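Local coordinates for ssDNA binding RNA Polymerase cofactor (Pseudomonas phage LUZ7, PDB 6QLC), which binds single-stranded DNA and acts as an RNA polymerase cofactor that regulates transcription in an N4-related phage, at the interface of chains A and B. Numbering follows the deposited sequence. Chains: chain A/B, ssDNA binding RNA Polymerase cofactor.

Contact 1: the interface of chains A and B. Residues chain A 27-29, 48, 62-63; chain B 90-93.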
ATOM      1  N   ALA A  27      15.399  -2.629   0.887  1.00 73.06           N
ATOM      2  CA  ALA A  27      14.207  -3.425   1.131  1.00 61.74           C
ATOM      3  C   ALA A  27      12.968  -2.674   0.658  1.00 63.26           C
ATOM      4  O   ALA A  27      12.948  -1.441   0.632  1.00 58.49           O
ATOM      5  CB  ALA A  27      14.078  -3.778   2.608  1.00 48.93           C
ATOM      6  N   TYR A  28      11.939  -3.436   0.265  1.00 49.48           N
ATOM      7  CA  TYR A  28      10.678  -2.898  -0.228  1.00 45.10           C
ATOM      8  C   TYR A  28       9.522  -3.578   0.489  1.00 50.93           C
ATOM      9  O   TYR A  28       9.582  -4.766   0.815  1.00 51.00           O
ATOM     10  CB  TYR A  28      10.525  -3.095  -1.765  1.00 52.58           C
ATOM     11  CG  TYR A  28      11.347  -2.103  -2.567  1.00 60.91           C
ATOM     12  CD1 TYR A  28      12.736  -2.075  -2.453  1.00 74.73           C
ATOM     13  CD2 TYR A  28      10.743  -1.170  -3.408  1.00 69.32           C
ATOM     14  CE1 TYR A  28      13.508  -1.157  -3.153  1.00 73.41           C
ATOM     15  CE2 TYR A  28      11.516  -0.241  -4.127  1.00 75.16           C
ATOM     16  CZ  TYR A  28      12.900  -0.247  -3.989  1.00 80.85           C
ATOM     17  OH  TYR A  28      13.693   0.649  -4.676  1.00 91.88           O
ATOM     18  N   LEU A  29       8.464  -2.817   0.732  1.00 49.55           N
ATOM     19  CA  LEU A  29       7.210  -3.372   1.226  1.00 50.34           C
ATOM     20  C   LEU A  29       6.218  -3.394   0.079  1.00 46.84           C
ATOM     21  O   LEU A  29       5.796  -2.335  -0.393  1.00 56.59           O
ATOM     22  CB  LEU A  29       6.654  -2.547   2.380  1.00 54.82           C
ATOM     23  CG  LEU A  29       5.529  -3.294   3.074  1.00 48.69           C
ATOM     24  CD1 LEU A  29       6.136  -4.243   4.057  1.00 47.14           C
ATOM     25  CD2 LEU A  29       4.593  -2.343   3.762  1.00 46.66           C
ATOM     26  N   LEU A  48      11.780   1.080   1.622  1.00 49.40           N
ATOM     27  CA  LEU A  48      12.060   1.378   3.026  1.00 61.37           C
ATOM     28  C   LEU A  48      13.433   2.041   3.107  1.00 73.06           C
ATOM     29  O   LEU A  48      14.469   1.369   3.066  1.00 69.15           O
ATOM     30  CB  LEU A  48      11.991   0.115   3.880  1.00 49.74           C
ATOM     31  CG  LEU A  48      10.775  -0.785   3.614  1.00 58.11           C
ATOM     32  CD1 LEU A  48      10.860  -2.048   4.446  1.00 41.20           C
ATOM     33  CD2 LEU A  48       9.497  -0.043   3.915  1.00 47.55           C
ATOM     34  N   LEU A  62       9.228  -7.014  10.368  1.00 43.68           N
ATOM     35  CA  LEU A  62       9.032  -8.064   9.379  1.00 55.88           C
ATOM     36  C   LEU A  62      10.265  -8.934   9.172  1.00 66.38           C
ATOM     37  O   LEU A  62      10.298  -9.716   8.219  1.00 65.65           O
ATOM     38  CB  LEU A  62       8.613  -7.450   8.046  1.00 44.20           C
ATOM     39  CG  LEU A  62       7.265  -6.746   8.083  1.00 42.32           C
ATOM     40  CD1 LEU A  62       6.767  -6.542   6.668  1.00 51.78           C
ATOM     41  CD2 LEU A  62       6.291  -7.589   8.893  1.00 46.97           C
ATOM     42  N   THR A  63      11.282  -8.812  10.032  1.00 61.92           N
ATOM     43  CA  THR A  63      12.525  -9.571   9.871  1.00 62.51           C
ATOM     44  C   THR A  63      13.030 -10.216  11.152  1.00 65.77           C
ATOM     45  O   THR A  63      13.728 -11.232  11.068  1.00 62.55           O
ATOM     46  CB  THR A  63      13.644  -8.674   9.336  1.00 60.83           C
ATOM     47  OG1 THR A  63      13.781  -7.546  10.202  1.00 67.78           O
ATOM     48  CG2 THR A  63      13.342  -8.188   7.943  1.00 47.89           C
TER
ATOM     49  N   LYS B  90       4.119  -8.396   1.377  1.00 42.98           N
ATOM     50  CA  LYS B  90       5.371  -9.127   1.275  1.00 46.90           C
ATOM     51  C   LYS B  90       6.520  -8.142   1.394  1.00 52.27           C
ATOM     52  O   LYS B  90       6.479  -7.056   0.810  1.00 44.28           O
ATOM     53  CB  LYS B  90       5.505  -9.871  -0.055  1.00 45.20           C
ATOM     54  CG  LYS B  90       4.328 -10.786  -0.425  1.00 58.05           C
ATOM     55  CD  LYS B  90       4.540 -11.384  -1.822  1.00 64.37           C
ATOM     56  CE  LYS B  90       3.552 -12.519  -2.115  1.00 78.18           C
ATOM     57  NZ  LYS B  90       3.545 -12.913  -3.567  1.00 77.24           N
ATOM     58  N   LEU B  91       7.545  -8.531   2.138  1.00 43.17           N
ATOM     59  CA  LEU B  91       8.786  -7.767   2.215  1.00 61.35           C
ATOM     60  C   LEU B  91       9.768  -8.285   1.166  1.00 62.59           C
ATOM     61  O   LEU B  91      10.081  -9.478   1.143  1.00 67.06           O
ATOM     62  CB  LEU B  91       9.383  -7.891   3.612  1.00 48.33           C
ATOM     63  CG  LEU B  91      10.804  -7.397   3.835  1.00 63.24           C
ATOM     64  CD1 LEU B  91      10.833  -5.882   3.836  1.00 53.87           C
ATOM     65  CD2 LEU B  91      11.281  -7.946   5.149  1.00 64.26           C
ATOM     66  N   GLY B  92      10.251  -7.401   0.310  1.00 60.56           N
ATOM     67  CA  GLY B  92      11.174  -7.792  -0.746  1.00 70.10           C
ATOM     68  C   GLY B  92      12.442  -6.965  -0.736  1.00 66.85           C
ATOM     69  O   GLY B  92      12.398  -5.748  -0.573  1.00 69.66           O
ATOM     70  N   VAL B  93      13.577  -7.645  -0.914  1.00 61.00           N
ATOM     71  CA  VAL B  93      14.890  -7.008  -1.010  1.00 56.47           C
ATOM     72  C   VAL B  93      15.361  -7.063  -2.460  1.00 65.73           C
ATOM     73  O   VAL B  93      15.366  -8.133  -3.085  1.00 54.36           O
ATOM     74  CB  VAL B  93      15.917  -7.670  -0.069  1.00 64.08           C
ATOM     75  CG1 VAL B  93      15.974  -9.176  -0.282  1.00 68.95           C
ATOM     76  CG2 VAL B  93      17.291  -7.054  -0.266  1.00 65.23           C
TER
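B:Leu91 meets A:Thr63 and A:Leu48 through its two branch tips, and its torsions set this up: chi1 168° puts CG anti to the backbone N, beside the carbonyl carbon, and chi2 73° splits CD1 and CD2 between two groups of chain A. One branch, CD2, goes to the loop residues A:Leu62 and A:Thr63. The other, CD1, goes to the sheet. In A:Thr63 the methyl CG2 is anti to the carbonyl carbon, and the hydroxyl takes the place between the backbone N and the carbonyl carbon. That methyl comes to 3.5 Å from CD2 of B:Leu91, which is tight packing for two methyl groups. The two side chains cross at about a right angle. A:Leu62 adds its CB, 4.0 Å from CD2 of B:Leu91. On the sheet side, CD1 of B:Leu91 lies 3.9 Å from CD1 of A:Leu48. It also reaches CB of A:Ala27 at 4.1 Å. B:Leu91 hides 73 Å², more than any other residue of the patch. Its two methyls carry these apolar contacts, held between a loop and two strands of the other chain.

Beside it the backbones join as an antiparallel beta-sheet. A:Ala27, A:Tyr28 and A:Leu29 of strand 27-34 pair with B:Val93, B:Gly92 and B:Leu91. The amide N of B:Gly92 donates to the carbonyl O of A:Tyr28 at 2.8 Å, nearly straight (170° at H). The return bond, from N of A:Tyr28 to O of B:Gly92, is short at 2.5 Å and more bent. B:Gly92 brings no side chain to the pair. The side chain of A:Tyr28 leaves on the face of the strand opposite to B:Leu91. The structure alone does not show whether this pairing persists in solution. The CB of A:Tyr28 sits 3.5 Å from the carbonyl O of B:Gly92.

Contact 2: the interface of chains A and B. Residues chain A 92-96; chain B 25-28.
A:Thr94 and B:Ser26 extend an antiparallel beta-sheet that runs between the two copies of this ssDNA-binding cofactor. Strand 88-93 of chain A lies along the start of strand 27-34 of chain B. The pairing runs on past the strand ends into A:Thr94 and B:Ser26, which belong to the loops flanking the two strands.

The tight part is centred on A:Thr94, which hides 58 Å². Its backbone N donates to the carbonyl O of B:Ser26 at 3.0 Å. The bond is fairly straight (160° at H), and the donor stands almost in line with the carbonyl (175° at O). The A:Thr94 side chain has its hydroxyl in the crowded position between the backbone N and the carbonyl carbon (chi1 66°). This leaves the methyl CG2 anti to the carbonyl carbon and directs it to B:Tyr28. CG2 of A:Thr94 stands above the ring plane but outside the CD1-CE1 bond, 3.5 Å from CE1 of B:Tyr28. The methyl thus meets the rim of the ring and not its centre, and the two side chains cross obliquely. The carbonyl O of B:Ser26 lies in plane at the edge of this same ring. That oxygen also has CG2 of A:Val93 at 3.7 Å, a branch that stands anti to its own backbone N. The B:Ser26 oxygen is thus approached by an amide, a methyl and the tyrosine edge.

The hydroxyl of A:Thr94 is held more loosely than its amide: OG1 makes weak links to O and N of B:Ser26, at 3.4 and 3.5 Å. Past A:Thr94 the contact thins out. A:Ser96 hides a mere 8 Å², with its CA 3.9 Å from CB of B:Ala25. A:Arg95 hides no measurable surface against chain B. Its long side chain heads away from B:Ala25, on the opposite side of the backbone.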
ATOM      1  N   GLY A  92      -8.405   9.230  -2.033  1.00 60.56           N
ATOM      2  CA  GLY A  92      -8.261  10.677  -1.973  1.00 70.10           C
ATOM      3  C   GLY A  92      -8.072  11.293  -3.343  1.00 66.85           C
ATOM      4  O   GLY A  92      -7.319  10.777  -4.166  1.00 69.66           O
ATOM      5  N   VAL A  93      -8.767  12.409  -3.575  1.00 61.00           N
ATOM      6  CA  VAL A  93      -8.654  13.185  -4.810  1.00 56.47           C
ATOM      7  C   VAL A  93      -7.883  14.468  -4.518  1.00 65.73           C
ATOM      8  O   VAL A  93      -8.219  15.212  -3.585  1.00 54.36           O
ATOM      9  CB  VAL A  93     -10.035  13.494  -5.419  1.00 64.08           C
ATOM     10  CG1 VAL A  93     -10.960  14.142  -4.398  1.00 68.95           C
ATOM     11  CG2 VAL A  93      -9.889  14.384  -6.641  1.00 65.23           C
ATOM     12  N   THR A  94      -6.841  14.721  -5.307  1.00 58.06           N
ATOM     13  CA  THR A  94      -6.078  15.950  -5.158  1.00 63.49           C
ATOM     14  C   THR A  94      -6.779  17.098  -5.876  1.00 71.03           C
ATOM     15  O   THR A  94      -7.663  16.902  -6.715  1.00 62.60           O
ATOM     16  CB  THR A  94      -4.659  15.800  -5.713  1.00 62.73           C
ATOM     17  OG1 THR A  94      -4.720  15.620  -7.135  1.00 74.88           O
ATOM     18  CG2 THR A  94      -3.956  14.611  -5.080  1.00 67.93           C
ATOM     19  N   ARG A  95      -6.365  18.312  -5.535  1.00 52.62           N
ATOM     20  CA  ARG A  95      -6.947  19.503  -6.127  1.00 55.35           C
ATOM     21  C   ARG A  95      -6.440  19.692  -7.542  1.00 48.36           C
ATOM     22  O   ARG A  95      -5.284  19.397  -7.851  1.00 64.33           O
ATOM     23  CB  ARG A  95      -6.593  20.738  -5.307  1.00 52.43           C
ATOM     24  CG  ARG A  95      -7.137  20.750  -3.911  1.00 55.04           C
ATOM     25  CD  ARG A  95      -7.147  22.178  -3.394  1.00 58.84           C
ATOM     26  NE  ARG A  95      -5.887  22.535  -2.750  1.00 47.34           N
ATOM     27  CZ  ARG A  95      -5.673  23.690  -2.128  1.00 58.47           C
ATOM     28  NH1 ARG A  95      -6.632  24.615  -2.083  1.00 42.18           N
ATOM     29  NH2 ARG A  95      -4.500  23.922  -1.554  1.00 44.69           N
ATOM     30  N   SER A  96      -7.313  20.195  -8.402  1.00 59.00           N
ATOM     31  CA  SER A  96      -6.881  20.634  -9.713  1.00 56.62           C
ATOM     32  C   SER A  96      -6.038  21.893  -9.581  1.00 66.68           C
ATOM     33  O   SER A  96      -6.078  22.603  -8.566  1.00 57.50           O
ATOM     34  CB  SER A  96      -8.081  20.926 -10.606  1.00 58.82           C
ATOM     35  OG  SER A  96      -8.877  21.952 -10.034  1.00 51.49           O
TER
ATOM     36  N   ALA B  25      -6.613  17.370 -11.915  1.00 90.41           N
ATOM     37  CA  ALA B  25      -6.589  16.591 -10.682  1.00 88.43           C
ATOM     38  C   ALA B  25      -6.514  15.097 -10.986  1.00 92.85           C
ATOM     39  O   ALA B  25      -6.587  14.670 -12.142  1.00 96.18           O
ATOM     40  CB  ALA B  25      -7.825  16.899  -9.824  1.00 71.72           C
ATOM     41  N   SER B  26      -6.360  14.304  -9.922  1.00 83.95           N
ATOM     42  CA  SER B  26      -6.304  12.847 -10.028  1.00 85.06           C
ATOM     43  C   SER B  26      -6.687  12.232  -8.688  1.00 79.08           C
ATOM     44  O   SER B  26      -6.694  12.905  -7.654  1.00 73.47           O
ATOM     45  CB  SER B  26      -4.915  12.355 -10.461  1.00 76.94           C
ATOM     46  OG  SER B  26      -3.887  12.993  -9.724  1.00 77.16           O
ATOM     47  N   ALA B  27      -7.006  10.941  -8.720  1.00 73.06           N
ATOM     48  CA  ALA B  27      -7.362  10.204  -7.519  1.00 61.74           C
ATOM     49  C   ALA B  27      -6.161   9.416  -7.011  1.00 63.26           C
ATOM     50  O   ALA B  27      -5.282   9.033  -7.786  1.00 58.49           O
ATOM     51  CB  ALA B  27      -8.535   9.267  -7.780  1.00 48.93           C
ATOM     52  N   TYR B  28      -6.125   9.193  -5.690  1.00 49.48           N
ATOM     53  CA  TYR B  28      -5.052   8.469  -5.021  1.00 45.10           C
ATOM     54  C   TYR B  28      -5.648   7.414  -4.104  1.00 50.93           C
ATOM     55  O   TYR B  28      -6.705   7.615  -3.500  1.00 51.00           O
ATOM     56  CB  TYR B  28      -4.138   9.420  -4.196  1.00 52.58           C
ATOM     57  CG  TYR B  28      -3.169  10.201  -5.065  1.00 60.91           C
ATOM     58  CD1 TYR B  28      -3.639  11.083  -6.037  1.00 74.73           C
ATOM     59  CD2 TYR B  28      -1.790  10.036  -4.947  1.00 69.32           C
ATOM     60  CE1 TYR B  28      -2.774  11.787  -6.864  1.00 73.41           C
ATOM     61  CE2 TYR B  28      -0.905  10.749  -5.775  1.00 75.16           C
ATOM     62  CZ  TYR B  28      -1.413  11.623  -6.731  1.00 80.85           C
ATOM     63  OH  TYR B  28      -0.578  12.339  -7.563  1.00 91.88           O
TER

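Contact 1 and contact 2 lie about 28 Å apart, measured between the centres of their C-alpha atoms. Both use strands 27-34 and 88-93, with the chains exchanged. Residues 27, 28, 92 and 93 occur in both, so their shared sheet pairing is one feature seen from its two symmetry copies. The added neighbours differ. Contact 1 includes residues from strand 40-48 and from the loop after helix 53-61, while contact 2 follows the chain towards helix 97-100. Each chain supplies strand 27-34 at one end of the two-fold interface and strand 88-93 at the other. This reciprocal pairing fits a dimer, although the crystal assembly alone does not prove one.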